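Local coordinates for protein glucuronoarabinoxylan endo-1,4-beta-xylanase (Clostridium papyrosolvens, PDB 4FMV) that forms the catalytic part of a larger endoxylanase, a family 30 subfamily 8 glycoside hydrolase that probably cuts beta-1,4 linkages within xylan chains, at residues 138-143 and 160-165; 173-178 and 187-192; 311-316 and 336-341. All coordinates share one frame; numbering follows the deposited sequence.

Interaction 1: residues 138-143 and 160-165; sequences ISVQNE and NFMKNN
V140 spreads its two methyl groups between the ring of F161 and the sulfur of M162, and these three side chains make up the whole contact. The valine follows strand 137-139 directly, whereas F161 and M162 are consecutive residues of the helix that ends at N164. The CA atoms of V140 and F161 lie 8.5 Å apart, room for one apolar layer. V140 and F161 run past each other in opposite directions. CG1 of V140 approaches the CD2-CE2 side of the ring obliquely, 3.8 Å from CD2 of F161, and CG2 of V140 is 3.9 Å from CE2 of F161. One face of the ring is covered by CB of N165, the residue just past the helix, 3.4 Å above the plane and offset toward the rim, so the phenyl is held by its own helix end as well as by the valine. M162 starts in another direction, but its chain bends at chi2 (-58°) and again at chi3 (-69°), curling SD back to within 3.8 Å of CG2 of V140. A flexible thioether suits this place, since it also touches V173 and A175 of the next strand; the compact, branched valine meets two partners without a long side chain. Beyond V140 the chain turns polar. Within the loop, NE2 of Q141 bonds to O of N142 at 2.8 Å, nearly straight at 167°, and W153 and W88 bind the same amide group. Here the hydrophobic layer between barrel strand and outer helix gives way to the polar strand end of a (beta/alpha)8 barrel, where clan GH-A glycosidases carry an asparagine-glutamate pair in the active site, a pair that N142-E143 probably matches.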
loop_
_atom_site.group_PDB
_atom_site.type_symbol
_atom_site.label_atom_id
_atom_site.label_comp_id
_atom_site.label_asym_id
_atom_site.label_seq_id
_atom_site.Cartn_x
_atom_site.Cartn_y
_atom_site.Cartn_z
ATOM N N ILE A 138 -5.743 8.838 8.336
ATOM C CA ILE A 138 -6.151 9.839 7.372
ATOM C C ILE A 138 -4.935 10.681 6.976
ATOM O O ILE A 138 -4.121 11.019 7.836
ATOM C CB ILE A 138 -7.301 10.716 7.928
ATOM C CG1 ILE A 138 -7.950 11.537 6.795
ATOM C CG2 ILE A 138 -6.805 11.596 9.109
ATOM C CD1 ILE A 138 -9.365 12.063 7.159
ATOM N N SER A 139 -4.819 10.976 5.675
ATOM C CA SER A 139 -3.645 11.617 5.097
ATOM C C SER A 139 -3.860 13.118 4.968
ATOM O O SER A 139 -4.971 13.560 4.689
ATOM C CB SER A 139 -3.310 10.992 3.726
ATOM O OG SER A 139 -2.149 11.556 3.114
ATOM N N VAL A 140 -2.800 13.893 5.197
ATOM C CA VAL A 140 -2.860 15.347 5.090
ATOM C C VAL A 140 -3.037 15.753 3.622
ATOM O O VAL A 140 -3.865 16.600 3.298
ATOM C CB VAL A 140 -1.581 16.032 5.681
ATOM C CG1 VAL A 140 -1.615 17.566 5.488
ATOM C CG2 VAL A 140 -1.400 15.664 7.158
ATOM N N GLN A 141 -2.208 15.213 2.737
ATOM C CA GLN A 141 -2.327 15.549 1.324
ATOM C C GLN A 141 -1.799 14.433 0.414
ATOM O O GLN A 141 -0.700 13.908 0.646
ATOM C CB GLN A 141 -1.514 16.853 1.061
ATOM C CG GLN A 141 -1.409 17.256 -0.447
ATOM C CD GLN A 141 -2.725 17.735 -1.051
ATOM O OE1 GLN A 141 -3.398 18.589 -0.473
ATOM N NE2 GLN A 141 -3.094 17.191 -2.239
ATOM N N ASN A 142 -2.499 14.165 -0.681
ATOM C CA ASN A 142 -1.945 13.363 -1.767
ATOM C C ASN A 142 -0.929 14.158 -2.608
ATOM O O ASN A 142 -1.257 15.229 -3.125
ATOM C CB ASN A 142 -3.056 12.911 -2.709
ATOM C CG ASN A 142 -2.527 12.051 -3.834
ATOM O OD1 ASN A 142 -2.110 10.917 -3.592
ATOM N ND2 ASN A 142 -2.505 12.587 -5.066
ATOM N N GLU A 143 0.272 13.615 -2.776
ATOM C CA GLU A 143 1.303 14.211 -3.647
ATOM C C GLU A 143 1.379 15.730 -3.576
ATOM O O GLU A 143 1.197 16.413 -4.590
ATOM C CB GLU A 143 1.124 13.745 -5.100
ATOM C CG GLU A 143 1.154 12.213 -5.205
ATOM C CD GLU A 143 1.209 11.700 -6.620
ATOM O OE1 GLU A 143 1.248 12.515 -7.548
ATOM O OE2 GLU A 143 1.205 10.467 -6.799
ATOM N N ASN A 160 4.601 22.632 9.085
ATOM C CA ASN A 160 3.817 23.533 9.932
ATOM C C ASN A 160 2.494 22.879 10.380
ATOM O O ASN A 160 2.108 22.949 11.550
ATOM C CB ASN A 160 3.523 24.841 9.201
ATOM C CG ASN A 160 4.756 25.686 8.997
ATOM O OD1 ASN A 160 5.762 25.514 9.688
ATOM N ND2 ASN A 160 4.681 26.624 8.051
ATOM N N PHE A 161 1.813 22.231 9.438
ATOM C CA PHE A 161 0.551 21.567 9.736
ATOM C C PHE A 161 0.769 20.387 10.687
ATOM O O PHE A 161 0.023 20.190 11.675
ATOM C CB PHE A 161 -0.114 21.080 8.445
ATOM C CG PHE A 161 -1.493 20.535 8.662
ATOM C CD1 PHE A 161 -2.590 21.369 8.629
ATOM C CD2 PHE A 161 -1.683 19.198 8.939
ATOM C CE1 PHE A 161 -3.860 20.868 8.854
ATOM C CE2 PHE A 161 -2.933 18.701 9.156
ATOM C CZ PHE A 161 -4.023 19.544 9.119
ATOM N N MET A 162 1.774 19.583 10.372
ATOM C CA MET A 162 2.153 18.460 11.231
ATOM C C MET A 162 2.501 18.873 12.669
ATOM O O MET A 162 2.141 18.160 13.607
ATOM C CB MET A 162 3.288 17.642 10.611
ATOM C CG MET A 162 2.888 16.821 9.364
ATOM S SD MET A 162 1.530 15.630 9.598
ATOM C CE MET A 162 2.312 14.406 10.669
ATOM N N LYS A 163 3.200 19.997 12.869
ATOM C CA LYS A 163 3.437 20.460 14.254
ATOM C C LYS A 163 2.201 21.059 14.927
ATOM O O LYS A 163 1.842 20.678 16.038
ATOM C CB LYS A 163 4.593 21.481 14.353
ATOM C CG LYS A 163 5.965 20.917 14.044
ATOM C CD LYS A 163 7.058 21.982 14.202
ATOM C CE LYS A 163 7.377 22.247 15.677
ATOM N NZ LYS A 163 8.815 22.706 15.877
ATOM N N ASN A 164 1.580 22.029 14.261
ATOM C CA ASN A 164 0.544 22.847 14.894
ATOM C C ASN A 164 -0.896 22.407 14.790
ATOM O O ASN A 164 -1.730 22.847 15.561
ATOM C CB ASN A 164 0.690 24.276 14.399
ATOM C CG ASN A 164 2.072 24.798 14.663
ATOM O OD1 ASN A 164 2.654 24.479 15.699
ATOM N ND2 ASN A 164 2.627 25.558 13.728
ATOM N N ASN A 165 -1.163 21.498 13.869
ATOM C CA ASN A 165 -2.527 21.117 13.494
ATOM C C ASN A 165 -2.826 19.632 13.688
ATOM O O ASN A 165 -3.885 19.260 14.203
ATOM C CB ASN A 165 -2.955 21.676 12.124
ATOM C CG ASN A 165 -2.839 23.184 12.063
ATOM O OD1 ASN A 165 -1.916 23.705 11.446
ATOM N ND2 ASN A 165 -3.763 23.904 12.738
#

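Interaction 2: residues 173-178 and 187-192; sequences VMAPES and DPILND
A175 and I189 lie opposite each other, their CA atoms 8.8 Å apart, and the cis peptide bond between A175 and P176 turns the strand so that both residues direct their side chains at the helix. I189 answers both with one atom. Its CD1 is 4.2 Å from CB of A175 and 4.3 Å from CD of P176, a loose apolar contact made by the tip of a long branch. CG1 of I189 stands anti to the carbonyl carbon (chi1 -64°), and the nearly extended chi2 of 163° carries CD1 out from the helix to the strand. This is strand-to-helix packing on the outside of the (beta/alpha)8 barrel, at its fifth strand; a small alanine and a compact proline ring let the isoleucine tip come up to the strand, and M158 of helix 155-164 touches both A175 and I189. E177 takes no part in this contact; its carboxylate is bound by R47, H205 and S139. The helix has its own finish: N of D192 bonds to O of I189 at 3.2 Å, and D192 then serves as N-cap of helix 193-198, its OD2 accepting N of A195.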
loop_
_atom_site.group_PDB
_atom_site.type_symbol
_atom_site.label_atom_id
_atom_site.label_comp_id
_atom_site.label_asym_id
_atom_site.label_seq_id
_atom_site.Cartn_x
_atom_site.Cartn_y
_atom_site.Cartn_z
ATOM N N VAL A 173 -2.507 9.785 11.761
ATOM C CA VAL A 173 -2.182 10.720 10.692
ATOM C C VAL A 173 -1.141 10.134 9.735
ATOM O O VAL A 173 -0.095 9.626 10.161
ATOM C CB VAL A 173 -1.660 12.058 11.265
ATOM C CG1 VAL A 173 -1.104 12.959 10.143
ATOM C CG2 VAL A 173 -2.765 12.770 12.052
ATOM N N MET A 174 -1.433 10.214 8.440
ATOM C CA MET A 174 -0.507 9.777 7.419
ATOM C C MET A 174 0.066 10.998 6.718
ATOM O O MET A 174 -0.655 11.936 6.419
ATOM C CB MET A 174 -1.242 8.910 6.389
ATOM C CG MET A 174 -0.447 8.634 5.118
ATOM S SD MET A 174 -1.385 7.583 3.944
ATOM C CE MET A 174 -1.375 5.995 4.791
ATOM N N ALA A 175 1.362 10.978 6.440
ATOM C CA ALA A 175 1.946 12.000 5.590
ATOM C C ALA A 175 3.284 11.524 5.058
ATOM O O ALA A 175 3.862 10.595 5.627
ATOM C CB ALA A 175 2.178 13.241 6.438
ATOM N N PRO A 176 3.883 12.291 4.140
ATOM C CA PRO A 176 3.428 13.273 3.134
ATOM C C PRO A 176 2.803 12.733 1.841
ATOM O O PRO A 176 2.325 13.553 1.073
ATOM C CB PRO A 176 4.682 14.123 2.887
ATOM C CG PRO A 176 5.767 13.149 2.999
ATOM C CD PRO A 176 5.357 12.190 4.119
ATOM N N GLU A 177 2.955 11.438 1.541
ATOM C CA GLU A 177 2.561 10.875 0.245
ATOM C C GLU A 177 3.208 11.592 -0.948
ATOM O O GLU A 177 2.528 11.984 -1.895
ATOM C CB GLU A 177 1.040 10.842 0.076
ATOM C CG GLU A 177 0.295 9.901 1.064
ATOM C CD GLU A 177 -1.044 9.477 0.504
ATOM O OE1 GLU A 177 -1.030 8.569 -0.346
ATOM O OE2 GLU A 177 -2.097 10.067 0.881
ATOM N N SER A 178 4.521 11.762 -0.884
ATOM C CA SER A 178 5.282 12.287 -2.012
ATOM C C SER A 178 5.116 11.377 -3.221
ATOM O O SER A 178 5.091 10.146 -3.086
ATOM C CB SER A 178 6.763 12.393 -1.641
ATOM O OG SER A 178 7.534 12.630 -2.801
ATOM N N ASP A 187 11.548 14.554 5.465
ATOM C CA ASP A 187 12.661 14.739 6.387
ATOM C C ASP A 187 12.289 15.738 7.478
ATOM O O ASP A 187 12.658 15.549 8.624
ATOM C CB ASP A 187 13.943 15.208 5.668
ATOM C CG ASP A 187 14.719 14.057 5.011
ATOM O OD1 ASP A 187 14.324 12.877 5.149
ATOM O OD2 ASP A 187 15.737 14.337 4.345
ATOM N N PRO A 188 11.587 16.829 7.122
ATOM C CA PRO A 188 11.353 17.782 8.216
ATOM C C PRO A 188 10.463 17.203 9.324
ATOM O O PRO A 188 10.648 17.538 10.498
ATOM C CB PRO A 188 10.676 18.965 7.507
ATOM C CG PRO A 188 11.258 18.932 6.124
ATOM C CD PRO A 188 11.338 17.433 5.801
ATOM N N ILE A 189 9.514 16.349 8.952
ATOM C CA ILE A 189 8.641 15.683 9.920
ATOM C C ILE A 189 9.476 14.785 10.837
ATOM O O ILE A 189 9.360 14.842 12.071
ATOM C CB ILE A 189 7.560 14.832 9.195
ATOM C CG1 ILE A 189 6.628 15.737 8.386
ATOM C CG2 ILE A 189 6.760 13.985 10.183
ATOM C CD1 ILE A 189 5.841 14.993 7.351
ATOM N N LEU A 190 10.327 13.954 10.236
ATOM C CA LEU A 190 11.129 13.014 11.021
ATOM C C LEU A 190 12.123 13.729 11.949
ATOM O O LEU A 190 12.421 13.232 13.041
ATOM C CB LEU A 190 11.847 12.004 10.100
ATOM C CG LEU A 190 10.903 11.208 9.183
ATOM C CD1 LEU A 190 11.668 10.248 8.256
ATOM C CD2 LEU A 190 9.892 10.447 10.026
ATOM N N ASN A 191 12.617 14.897 11.535
ATOM C CA ASN A 191 13.613 15.625 12.342
ATOM C C ASN A 191 13.003 16.554 13.382
ATOM O O ASN A 191 13.722 17.248 14.115
ATOM C CB ASN A 191 14.543 16.452 11.454
ATOM C CG ASN A 191 15.455 15.598 10.624
ATOM O OD1 ASN A 191 15.959 14.567 11.091
ATOM N ND2 ASN A 191 15.669 16.012 9.372
ATOM N N ASP A 192 11.678 16.610 13.426
ATOM C CA ASP A 192 11.039 17.452 14.420
ATOM C C ASP A 192 10.308 16.538 15.367
ATOM O O ASP A 192 9.480 15.732 14.941
ATOM C CB ASP A 192 10.075 18.453 13.782
ATOM C CG ASP A 192 9.424 19.377 14.814
ATOM O OD1 ASP A 192 10.009 20.429 15.121
ATOM O OD2 ASP A 192 8.330 19.049 15.325
#

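Interaction 3: residues 311-316 and 336-341; sequences VYVSAY and QKFNFQ
V311 and V313 share one side-chain setting, with CG1 anti to the backbone N at chi1 176° in V311 and a closely similar value in V313, and this turns CG1 of each toward the facing strand. Q336 starts in the same way, but folds at chi2 (65°), bringing its amide across V311. F338 instead has CG anti to the carbonyl carbon, which lays its ring out toward V313. Two pairs result. CG1 of V313 meets the ring of F338 at its edge, near the ring plane, 4.2 Å from CE1. CG1 of V311 lies 4.1 Å from OE1 of Q336, contact without any polar bond. Between the pairs, CG of Q336 rests 3.5 Å above one face of the F338 ring, offset toward the rim, so the glutamine's aliphatic part packs as a hydrocarbon would. Its polar end is buried and needs partners: NE2 donates to O of K337 at 2.9 Å in an almost straight bond (168°), with the acceptor lying in the amide plane, and NE2 also bonds to O of S3. The valines suit a strand because branching at CB is well accommodated there, and phenylalanine spans the gap, wide at 10.1 Å between the CA atoms of V313 and F338. Alternate residues of the strand face the other way: OG of S314 and OH of Y316 share a hydrogen bond of 2.7 Å. The pair thus faces across the core of the beta-sandwich side domain of family 30. Strand 311-318 runs beside 299-303 and 321-328, and strand 334-341 beside 5-8 and 371-376. F338 also stacks on F372, while Y312, on the side facing the barrel, makes a cation-pi contact with K248 of helix 240-255.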
loop_
_atom_site.group_PDB
_atom_site.type_symbol
_atom_site.label_atom_id
_atom_site.label_comp_id
_atom_site.label_asym_id
_atom_site.label_seq_id
_atom_site.Cartn_x
_atom_site.Cartn_y
_atom_site.Cartn_z
ATOM N N VAL A 311 16.015 -14.081 -10.218
ATOM C CA VAL A 311 15.163 -14.715 -9.219
ATOM C C VAL A 311 15.166 -13.854 -7.967
ATOM O O VAL A 311 16.219 -13.494 -7.450
ATOM C CB VAL A 311 15.631 -16.126 -8.890
ATOM C CG1 VAL A 311 14.773 -16.742 -7.756
ATOM C CG2 VAL A 311 15.623 -16.995 -10.175
ATOM N N TYR A 312 13.980 -13.520 -7.491
ATOM C CA TYR A 312 13.828 -12.639 -6.336
ATOM C C TYR A 312 12.934 -13.321 -5.317
ATOM O O TYR A 312 11.853 -13.797 -5.661
ATOM C CB TYR A 312 13.232 -11.309 -6.799
ATOM C CG TYR A 312 14.105 -10.661 -7.846
ATOM C CD1 TYR A 312 15.249 -9.954 -7.473
ATOM C CD2 TYR A 312 13.814 -10.787 -9.204
ATOM C CE1 TYR A 312 16.074 -9.385 -8.418
ATOM C CE2 TYR A 312 14.621 -10.206 -10.158
ATOM C CZ TYR A 312 15.753 -9.509 -9.757
ATOM O OH TYR A 312 16.585 -8.943 -10.693
ATOM N N VAL A 313 13.381 -13.396 -4.072
ATOM C CA VAL A 313 12.642 -14.163 -3.078
ATOM C C VAL A 313 12.475 -13.400 -1.774
ATOM O O VAL A 313 13.416 -12.771 -1.298
ATOM C CB VAL A 313 13.334 -15.539 -2.792
ATOM C CG1 VAL A 313 12.629 -16.284 -1.653
ATOM C CG2 VAL A 313 13.365 -16.393 -4.054
ATOM N N SER A 314 11.275 -13.444 -1.203
ATOM C CA SER A 314 11.062 -12.931 0.152
ATOM C C SER A 314 10.275 -13.965 0.924
ATOM O O SER A 314 9.750 -14.888 0.325
ATOM C CB SER A 314 10.342 -11.576 0.144
ATOM O OG SER A 314 9.146 -11.590 -0.625
ATOM N N ALA A 315 10.210 -13.827 2.244
ATOM C CA ALA A 315 9.536 -14.819 3.082
ATOM C C ALA A 315 8.887 -14.166 4.306
ATOM O O ALA A 315 9.318 -13.110 4.746
ATOM C CB ALA A 315 10.526 -15.919 3.503
ATOM N N TYR A 316 7.842 -14.789 4.845
ATOM C CA TYR A 316 7.031 -14.191 5.909
ATOM C C TYR A 316 6.499 -15.294 6.819
ATOM O O TYR A 316 6.376 -16.440 6.388
ATOM C CB TYR A 316 5.841 -13.423 5.299
ATOM C CG TYR A 316 6.250 -12.527 4.160
ATOM C CD1 TYR A 316 6.559 -13.065 2.909
ATOM C CD2 TYR A 316 6.379 -11.148 4.335
ATOM C CE1 TYR A 316 6.966 -12.255 1.852
ATOM C CE2 TYR A 316 6.804 -10.330 3.285
ATOM C CZ TYR A 316 7.094 -10.902 2.048
ATOM O OH TYR A 316 7.498 -10.128 0.994
ATOM N N GLN A 336 14.530 -24.026 -8.033
ATOM C CA GLN A 336 15.073 -23.331 -6.865
ATOM C C GLN A 336 14.901 -24.164 -5.596
ATOM O O GLN A 336 13.796 -24.637 -5.287
ATOM C CB GLN A 336 14.427 -21.956 -6.685
ATOM C CG GLN A 336 14.943 -21.182 -5.453
ATOM C CD GLN A 336 16.419 -20.815 -5.560
ATOM O OE1 GLN A 336 16.814 -20.033 -6.432
ATOM N NE2 GLN A 336 17.240 -21.376 -4.679
ATOM N N LYS A 337 15.999 -24.348 -4.867
ATOM C CA LYS A 337 15.967 -25.079 -3.602
ATOM C C LYS A 337 15.805 -24.100 -2.449
ATOM O O LYS A 337 16.449 -23.035 -2.415
ATOM C CB LYS A 337 17.252 -25.885 -3.417
ATOM C CG LYS A 337 17.310 -26.634 -2.100
ATOM C CD LYS A 337 18.651 -27.315 -1.931
ATOM C CE LYS A 337 18.683 -28.218 -0.701
ATOM N NZ LYS A 337 17.954 -29.484 -0.982
ATOM N N PHE A 338 14.928 -24.456 -1.516
ATOM C CA PHE A 338 14.677 -23.630 -0.347
ATOM C C PHE A 338 14.977 -24.422 0.925
ATOM O O PHE A 338 14.623 -25.595 1.015
ATOM C CB PHE A 338 13.219 -23.185 -0.314
ATOM C CG PHE A 338 12.774 -22.417 -1.531
ATOM C CD1 PHE A 338 12.865 -21.039 -1.563
ATOM C CD2 PHE A 338 12.217 -23.071 -2.620
ATOM C CE1 PHE A 338 12.426 -20.316 -2.667
ATOM C CE2 PHE A 338 11.782 -22.359 -3.735
ATOM C CZ PHE A 338 11.892 -20.979 -3.755
ATOM N N ASN A 339 15.615 -23.774 1.901
ATOM C CA ASN A 339 15.934 -24.394 3.190
ATOM C C ASN A 339 15.393 -23.576 4.361
ATOM O O ASN A 339 15.739 -22.403 4.513
ATOM C CB ASN A 339 17.448 -24.510 3.390
ATOM C CG ASN A 339 18.142 -25.208 2.252
ATOM O OD1 ASN A 339 17.581 -26.109 1.612
ATOM N ND2 ASN A 339 19.387 -24.814 2.001
ATOM N N PHE A 340 14.577 -24.202 5.204
ATOM C CA PHE A 340 14.104 -23.559 6.424
ATOM C C PHE A 340 15.117 -23.739 7.543
ATOM O O PHE A 340 15.665 -24.843 7.743
ATOM C CB PHE A 340 12.779 -24.160 6.864
ATOM C CG PHE A 340 11.648 -23.939 5.885
ATOM C CD1 PHE A 340 11.025 -22.695 5.789
ATOM C CD2 PHE A 340 11.179 -24.987 5.093
ATOM C CE1 PHE A 340 9.974 -22.495 4.905
ATOM C CE2 PHE A 340 10.130 -24.799 4.215
ATOM C CZ PHE A 340 9.527 -23.548 4.117
ATOM N N GLN A 341 15.382 -22.656 8.266
ATOM C CA GLN A 341 16.135 -22.781 9.494
ATOM C C GLN A 341 15.396 -22.115 10.657
ATOM O O GLN A 341 14.574 -21.205 10.465
ATOM C CB GLN A 341 17.597 -22.323 9.327
ATOM C CG GLN A 341 17.853 -20.838 9.335
ATOM C CD GLN A 341 19.291 -20.503 8.950
ATOM O OE1 GLN A 341 20.079 -21.388 8.596
ATOM N NE2 GLN A 341 19.644 -19.221 9.034
#

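In the fold
Interactions 1 and 2 are neighbours in the barrel, their centres 8 Å apart, on adjacent parallel strands 137-139 and 172-178. They meet at both ends: NZ of K163 forms a salt bridge with OD1 of D192 at 2.7 Å among the outer helices, and OG of S139 probably bonds to OE2 of E177 at 2.7 Å inside the barrel. The latter lies near the strand ends where, as in clan GH-A enzymes, the substrate cleft is expected, with H205 binding both E143 and E177. Interaction 3 belongs to the side domain, its centre about 40 Å from that of interaction 1 and 34 Å from that of interaction 2, touching neither.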